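Local structure of 3-dehydroquinate dehydratase (Zymomonas mobilis subsp. mobilis, 6SMF) at residues L18-L21 against G22-E25; Q68-A72 against V73-A77. The protein probably catalyses the trans-dehydration of 3-dehydroquinate to 3-dehydroshikimate through an enolate intermediate, the third step of chorismate biosynthesis, as a type II dehydroquinase that assembles into a dodecamer. One frame throughout, in Å; residues are numbered along the deposited sequence.

Interaction 1 (L18-L21 against G22-E25); sequences LNLL and GLRE
L23 folds back on L20 in a type II beta turn with L21 and G22 at its corners, closed by one backbone hydrogen bond, from L23 N to L20 O (2.9 Å, N-H...O angle 157°). G22 turns the chain with a positive phi of 75°.

Apolar contacts follow from this turn. The L23 side chain lies over the L20 peptide, with CB 3.4 Å from L20 O and CD1 4.0 Å from L20 CA. Its CG sits beside the backbone N (chi1 -65°), and L23 CD1 comes within 4.2 Å of L20 CD2 where the two leucines cross at about a right angle. L21 points away from 22-25 overall, though its CB touches G22 N (3.4 Å), and packs on L108, a predicted substrate-binding residue.

Charged groups lie beyond the turn. R24, the predicted transition-state stabiliser, directs NH1 to the carbonyl oxygen of A98 of a second subunit; its NE makes a long salt bridge of 3.8 Å with E25 OE2, which meets the guanidinium edge in plane. The turn follows the short 3-10 segment 18-20 in the loop after strand 9-14, and E25 occupies the N-cap position of helix 26-29.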
loop_
_atom_site.group_PDB
_atom_site.type_symbol
_atom_site.label_atom_id
_atom_site.label_comp_id
_atom_site.label_asym_id
_atom_site.label_seq_id
_atom_site.Cartn_x
_atom_site.Cartn_y
_atom_site.Cartn_z
ATOM N N LEU A 18 27.697 -7.460 -14.953
ATOM C CA LEU A 18 27.686 -7.842 -16.383
ATOM C C LEU A 18 29.073 -8.340 -16.805
ATOM O O LEU A 18 29.154 -9.128 -17.758
ATOM C CB LEU A 18 27.251 -6.626 -17.189
ATOM C CG LEU A 18 25.778 -6.295 -17.069
ATOM C CD1 LEU A 18 25.484 -4.919 -17.611
ATOM C CD2 LEU A 18 24.972 -7.310 -17.808
ATOM N N ASN A 19 30.116 -7.893 -16.104
ATOM C CA ASN A 19 31.500 -8.411 -16.276
ATOM C C ASN A 19 31.560 -9.924 -16.023
ATOM O O ASN A 19 32.559 -10.510 -16.484
ATOM C CB ASN A 19 32.496 -7.632 -15.409
ATOM C CG ASN A 19 32.179 -7.623 -13.932
ATOM O OD1 ASN A 19 31.040 -7.337 -13.554
ATOM N ND2 ASN A 19 33.153 -7.985 -13.101
ATOM N N LEU A 20 30.549 -10.543 -15.390
ATOM C CA LEU A 20 30.556 -12.006 -15.031
ATOM C C LEU A 20 29.866 -12.860 -16.101
ATOM O O LEU A 20 29.875 -14.100 -15.973
ATOM C CB LEU A 20 29.834 -12.260 -13.705
ATOM C CG LEU A 20 30.374 -11.525 -12.489
ATOM C CD1 LEU A 20 29.642 -11.992 -11.251
ATOM C CD2 LEU A 20 31.851 -11.745 -12.319
ATOM N N LEU A 21 29.274 -12.207 -17.092
ATOM C CA LEU A 21 28.561 -12.861 -18.210
ATOM C C LEU A 21 29.427 -13.985 -18.769
ATOM O O LEU A 21 30.600 -13.741 -19.025
ATOM C CB LEU A 21 28.271 -11.789 -19.260
ATOM C CG LEU A 21 27.043 -11.948 -20.150
ATOM C CD1 LEU A 21 25.763 -12.258 -19.373
ATOM C CD2 LEU A 21 26.875 -10.675 -20.969
ATOM N N GLY A 22 28.823 -15.158 -18.930
ATOM C CA GLY A 22 29.455 -16.352 -19.473
ATOM C C GLY A 22 30.401 -17.018 -18.518
ATOM O O GLY A 22 30.639 -18.172 -18.798
ATOM N N LEU A 23 30.925 -16.427 -17.448
ATOM C CA LEU A 23 31.983 -17.099 -16.625
ATOM C C LEU A 23 31.371 -18.286 -15.849
ATOM O O LEU A 23 31.810 -19.437 -16.064
ATOM C CB LEU A 23 32.628 -16.115 -15.645
ATOM C CG LEU A 23 33.437 -14.961 -16.222
ATOM C CD1 LEU A 23 33.933 -14.073 -15.078
ATOM C CD2 LEU A 23 34.610 -15.474 -17.048
ATOM N N ARG A 24 30.410 -17.994 -14.976
ATOM C CA ARG A 24 29.747 -18.968 -14.078
ATOM C C ARG A 24 29.105 -20.051 -14.948
ATOM O O ARG A 24 28.246 -19.684 -15.796
ATOM C CB ARG A 24 28.715 -18.248 -13.193
ATOM C CG ARG A 24 28.140 -19.131 -12.094
ATOM C CD ARG A 24 26.667 -19.509 -12.206
ATOM N NE ARG A 24 26.249 -20.382 -11.107
ATOM C CZ ARG A 24 25.964 -19.970 -9.871
ATOM N NH1 ARG A 24 26.045 -18.688 -9.545
ATOM N NH2 ARG A 24 25.590 -20.845 -8.960
ATOM N N GLU A 25 29.565 -21.308 -14.785
ATOM C CA GLU A 25 28.979 -22.558 -15.356
ATOM C C GLU A 25 28.390 -22.273 -16.747
ATOM O O GLU A 25 27.160 -22.223 -16.899
ATOM C CB GLU A 25 27.933 -23.077 -14.368
ATOM C CG GLU A 25 27.962 -24.563 -14.070
ATOM C CD GLU A 25 26.828 -24.896 -13.112
ATOM O OE1 GLU A 25 26.396 -26.072 -13.099
ATOM O OE2 GLU A 25 26.364 -23.956 -12.395
#

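Interaction 2 (Q68-A72 against V73-A77); sequences QEAQA and VKAKA
A70 O receives A75 N in a 3.1 Å hydrogen bond with an N-H...O angle of 153°. One residue further along the helix, Q71 O accepts K74 N at 3.2 Å. V73 N makes two weak bonds, to E69 O and to A70 O, so A70 O has a second, poorer donor besides A75 N.

The chain can turn back because K74 takes a positive phi of 49°, which brings A75 against the last helical turn. There A75 CB rests 3.5 Å from A70 O and 4.0 Å from A70 CB, and both alanines also touch F11 of strand 9-14. V73 CB sits beyond the end of the E69 carbonyl, 3.3 Å from E69 O, and the V73 side chain also reaches F11. The E69 carboxylate points elsewhere, into a salt bridge with R55.

Positive phi at K74, with paired bonds back into the final turn, defines a Schellman motif. It ends helix 60-72 and redirects the chain towards strand 77-81. Strand 51-56, helix 60-72 and strand 77-81 form a beta-alpha-beta crossover that passes strand 9-14, part of the flavodoxin-like fold of type II dehydroquinases.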
loop_
_atom_site.group_PDB
_atom_site.type_symbol
_atom_site.label_atom_id
_atom_site.label_comp_id
_atom_site.label_asym_id
_atom_site.label_seq_id
_atom_site.Cartn_x
_atom_site.Cartn_y
_atom_site.Cartn_z
ATOM N N GLN A 68 28.182 11.855 -17.749
ATOM C CA GLN A 68 28.536 13.298 -17.770
ATOM C C GLN A 68 29.676 13.503 -18.774
ATOM O O GLN A 68 29.697 14.535 -19.480
ATOM C CB GLN A 68 28.922 13.780 -16.360
ATOM C CG GLN A 68 27.811 13.646 -15.317
ATOM C CD GLN A 68 28.208 14.154 -13.951
ATOM O OE1 GLN A 68 29.364 14.443 -13.707
ATOM N NE2 GLN A 68 27.252 14.272 -13.045
ATOM N N GLU A 69 30.612 12.557 -18.791
ATOM C CA GLU A 69 31.790 12.557 -19.696
ATOM C C GLU A 69 31.294 12.465 -21.145
ATOM O O GLU A 69 31.890 13.142 -22.026
ATOM C CB GLU A 69 32.728 11.404 -19.339
ATOM C CG GLU A 69 33.980 11.298 -20.217
ATOM C CD GLU A 69 34.856 10.086 -19.937
ATOM O OE1 GLU A 69 34.721 9.480 -18.817
ATOM O OE2 GLU A 69 35.683 9.766 -20.822
ATOM N N ALA A 70 30.248 11.683 -21.406
ATOM C CA ALA A 70 29.687 11.592 -22.768
ATOM C C ALA A 70 29.153 12.964 -23.175
ATOM O O ALA A 70 29.371 13.349 -24.326
ATOM C CB ALA A 70 28.625 10.554 -22.881
ATOM N N GLN A 71 28.520 13.717 -22.280
ATOM C CA GLN A 71 28.018 15.049 -22.714
ATOM C C GLN A 71 29.190 15.993 -23.007
ATOM O O GLN A 71 29.069 16.780 -23.965
ATOM C CB GLN A 71 27.067 15.705 -21.718
ATOM C CG GLN A 71 26.099 16.642 -22.429
ATOM C CD GLN A 71 25.526 17.641 -21.464
ATOM O OE1 GLN A 71 26.153 17.953 -20.447
ATOM N NE2 GLN A 71 24.340 18.152 -21.772
ATOM N N ALA A 72 30.275 15.906 -22.230
ATOM C CA ALA A 72 31.447 16.824 -22.262
ATOM C C ALA A 72 32.188 16.679 -23.594
ATOM O O ALA A 72 32.844 17.613 -24.039
ATOM C CB ALA A 72 32.366 16.504 -21.110
ATOM N N VAL A 73 32.047 15.510 -24.203
ATOM C CA VAL A 73 32.817 15.001 -25.371
ATOM C C VAL A 73 31.899 15.070 -26.601
ATOM O O VAL A 73 32.307 14.619 -27.683
ATOM C CB VAL A 73 33.300 13.589 -24.978
ATOM C CG1 VAL A 73 33.143 12.544 -26.072
ATOM C CG2 VAL A 73 34.720 13.641 -24.410
ATOM N N LYS A 74 30.696 15.634 -26.415
ATOM C CA LYS A 74 29.605 15.773 -27.419
ATOM C C LYS A 74 29.347 14.439 -28.129
ATOM O O LYS A 74 29.078 14.454 -29.350
ATOM C CB LYS A 74 29.955 16.878 -28.405
ATOM C CG LYS A 74 30.468 18.157 -27.755
ATOM C CD LYS A 74 29.484 19.303 -27.685
ATOM C CE LYS A 74 30.185 20.570 -28.122
ATOM N NZ LYS A 74 29.217 21.648 -28.413
ATOM N N ALA A 75 29.395 13.327 -27.392
ATOM C CA ALA A 75 29.023 11.986 -27.909
ATOM C C ALA A 75 27.633 12.054 -28.547
ATOM O O ALA A 75 26.788 12.882 -28.110
ATOM C CB ALA A 75 29.057 10.959 -26.808
ATOM N N LYS A 76 27.405 11.202 -29.540
ATOM C CA LYS A 76 26.152 11.194 -30.334
ATOM C C LYS A 76 25.035 10.522 -29.529
ATOM O O LYS A 76 23.866 10.928 -29.710
ATOM C CB LYS A 76 26.317 10.418 -31.636
ATOM C CG LYS A 76 25.094 10.531 -32.527
ATOM C CD LYS A 76 25.215 9.836 -33.828
ATOM C CE LYS A 76 24.653 10.633 -34.998
ATOM N NZ LYS A 76 23.181 10.522 -35.050
ATOM N N ALA A 77 25.392 9.501 -28.740
ATOM C CA ALA A 77 24.437 8.666 -27.955
ATOM C C ALA A 77 25.141 7.896 -26.831
ATOM O O ALA A 77 26.386 7.784 -26.847
ATOM C CB ALA A 77 23.722 7.713 -28.871
#

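Overall arrangement
From the N terminus, strand 9-14 leads into the loop where interaction 1 closes a tight turn ahead of helix 26-29. Helices 26-29 and 34-48 and strand 51-56 follow, and interaction 2 then closes the C-terminal end of helix 60-72 and leads into strand 77-81. The two contacts are in series, neither nesting nor crossing, and they lie on opposite sides of the chain's centre, their own centres 29 Å apart. Interaction 1 belongs to the loop carrying a predicted catalytic arginine, whereas interaction 2 joins a helix to the sheet away from the annotated sites. The dodecamer links these regions between subunits: N19 of 18-21 hydrogen-bonds Q68 of a second subunit.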